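Long-range contact in GTP-binding protein (Thermus thermophilus, PDB 2DBY), which binds GDP and, as a member of the YchF/OLA1 subfamily of OBG GTPases, probably hydrolyses ATP and binds the ribosome: residues Leu137-Thr142 with Leu198-Pro203. Sequence-based numbering, arbitrary orientation.
Sequences LADLAT and LLTAKP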
loop_
_atom_site.group_PDB
_atom_site.type_symbol
_atom_site.label_atom_id
_atom_site.label_comp_id
_atom_site.label_asym_id
_atom_site.label_seq_id
_atom_site.Cartn_x
_atom_site.Cartn_y
_atom_site.Cartn_z
ATOM N N LEU A 137 -6.735 -1.671 -22.330
ATOM C CA LEU A 137 -7.038 -0.851 -23.494
ATOM C C LEU A 137 -6.414 0.528 -23.353
ATOM O O LEU A 137 -5.875 1.084 -24.318
ATOM C CB LEU A 137 -8.561 -0.737 -23.687
ATOM C CG LEU A 137 -9.208 -2.041 -24.178
ATOM C CD1 LEU A 137 -10.738 -1.900 -24.138
ATOM C CD2 LEU A 137 -8.750 -2.340 -25.585
ATOM N N ALA A 138 -6.471 1.099 -22.153
ATOM C CA ALA A 138 -5.874 2.419 -21.962
ATOM C C ALA A 138 -4.348 2.356 -22.112
ATOM O O ALA A 138 -3.724 3.246 -22.724
ATOM C CB ALA A 138 -6.244 2.969 -20.561
ATOM N N ASP A 139 -3.755 1.297 -21.562
ATOM C CA ASP A 139 -2.298 1.128 -21.602
ATOM C C ASP A 139 -1.789 0.882 -23.020
ATOM O O ASP A 139 -0.684 1.337 -23.363
ATOM C CB ASP A 139 -1.863 -0.042 -20.725
ATOM C CG ASP A 139 -1.760 0.335 -19.246
ATOM O OD1 ASP A 139 -1.865 1.538 -18.928
ATOM O OD2 ASP A 139 -1.545 -0.572 -18.413
ATOM N N LEU A 140 -2.575 0.161 -23.819
ATOM C CA LEU A 140 -2.154 -0.111 -25.209
ATOM C C LEU A 140 -2.126 1.210 -25.968
ATOM O O LEU A 140 -1.211 1.461 -26.737
ATOM C CB LEU A 140 -3.094 -1.126 -25.884
ATOM C CG LEU A 140 -2.910 -2.554 -25.361
ATOM C CD1 LEU A 140 -4.078 -3.464 -25.807
ATOM C CD2 LEU A 140 -1.598 -3.095 -25.915
ATOM N N ALA A 141 -3.126 2.064 -25.743
ATOM C CA ALA A 141 -3.147 3.371 -26.390
ATOM C C ALA A 141 -1.946 4.213 -25.931
ATOM O O ALA A 141 -1.308 4.920 -26.711
ATOM C CB ALA A 141 -4.469 4.093 -26.059
ATOM N N THR A 142 -1.639 4.156 -24.636
ATOM C CA THR A 142 -0.493 4.894 -24.125
ATOM C C THR A 142 0.787 4.397 -24.780
ATOM O O THR A 142 1.640 5.194 -25.179
ATOM C CB THR A 142 -0.359 4.707 -22.611
ATOM O OG1 THR A 142 -1.464 5.341 -21.995
ATOM C CG2 THR A 142 0.960 5.317 -22.081
ATOM N N LEU A 198 2.211 2.930 -16.439
ATOM C CA LEU A 198 1.080 2.209 -17.019
ATOM C C LEU A 198 0.107 1.752 -15.936
ATOM O O LEU A 198 0.513 1.371 -14.838
ATOM C CB LEU A 198 1.559 0.981 -17.802
ATOM C CG LEU A 198 2.409 1.315 -19.034
ATOM C CD1 LEU A 198 2.795 -0.003 -19.734
ATOM C CD2 LEU A 198 1.635 2.241 -19.972
ATOM N N LEU A 199 -1.183 1.793 -16.256
ATOM C CA LEU A 199 -2.189 1.399 -15.280
ATOM C C LEU A 199 -2.037 -0.056 -14.830
ATOM O O LEU A 199 -2.226 -0.370 -13.638
ATOM C CB LEU A 199 -3.587 1.615 -15.861
ATOM C CG LEU A 199 -3.831 3.053 -16.341
ATOM C CD1 LEU A 199 -5.299 3.149 -16.735
ATOM C CD2 LEU A 199 -3.510 4.117 -15.238
ATOM N N THR A 200 -1.701 -0.940 -15.766
ATOM C CA THR A 200 -1.547 -2.353 -15.436
ATOM C C THR A 200 -0.198 -2.690 -14.811
ATOM O O THR A 200 0.067 -3.858 -14.514
ATOM C CB THR A 200 -1.780 -3.288 -16.661
ATOM O OG1 THR A 200 -0.828 -2.981 -17.679
ATOM C CG2 THR A 200 -3.193 -3.099 -17.214
ATOM N N ALA A 201 0.633 -1.672 -14.604
ATOM C CA ALA A 201 1.926 -1.858 -13.930
ATOM C C ALA A 201 1.732 -1.656 -12.408
ATOM O O ALA A 201 2.602 -2.042 -11.601
ATOM C CB ALA A 201 2.984 -0.857 -14.481
ATOM N N LYS A 202 0.613 -1.050 -12.009
ATOM C CA LYS A 202 0.357 -0.848 -10.577
ATOM C C LYS A 202 0.110 -2.196 -9.886
ATOM O O LYS A 202 -0.566 -3.085 -10.431
ATOM C CB LYS A 202 -0.875 0.067 -10.361
ATOM C CG LYS A 202 -0.755 1.440 -11.048
ATOM C CD LYS A 202 -2.062 2.246 -10.953
ATOM C CE LYS A 202 -1.988 3.545 -11.764
ATOM N NZ LYS A 202 -1.113 4.578 -11.128
ATOM N N PRO A 203 0.662 -2.371 -8.676
ATOM C CA PRO A 203 0.451 -3.636 -7.958
ATOM C C PRO A 203 -1.040 -3.798 -7.717
ATOM O O PRO A 203 -1.768 -2.807 -7.528
ATOM C CB PRO A 203 1.199 -3.421 -6.646
ATOM C CG PRO A 203 2.302 -2.494 -7.041
ATOM C CD PRO A 203 1.647 -1.523 -7.979
#
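Asp139 holds CG anti to its carbonyl carbon (chi1 -82°) with the carboxylate nearly untwisted (chi2 -9°), which carries both oxygens from helix 124-156 to the turn entering the 3-10 segment 199-201. Thr200 answers with OG1 in the crowded position between its backbone N and carbonyl carbon, facing the same group. Leu199 N donates to the syn lone pair of Asp139 OD1 at 2.8 Å, somewhat bent. Thr200 N reaches the syn lone pair of Asp139 OD2 at 2.7 Å and is straighter (162°). The anti lone pair of that oxygen takes the hydroxyl, Thr200 OG1 to Asp139 OD2 being 2.6 Å. Two successive amides, one on each oxygen, thus hold the carboxylate's rotation, and the hydroxyl gives OD2 a second bond. Apolar groups flank it: Leu198 CD2 meets Thr142 CG2 at 3.8 Å, and Leu199 CD1 lies 3.9 Å from Ala138 CB. Leu94 of helix 91-98 touches both Ala138 and Leu199. The contact joins the predicted coiled-coil helix to the loop leading into strand 204-209 of the G-domain sheet, away from the GDP site. An alanine at Asp139 would remove all three acceptor bonds and would probably leave two amides short of partners and the turn less firmly tied to the helix. With three donors converging on it in a buried setting, the carboxylate is most likely ionised, its charge probably offset by amide and hydroxyl dipoles, with no cationic side chain from either segment meeting it.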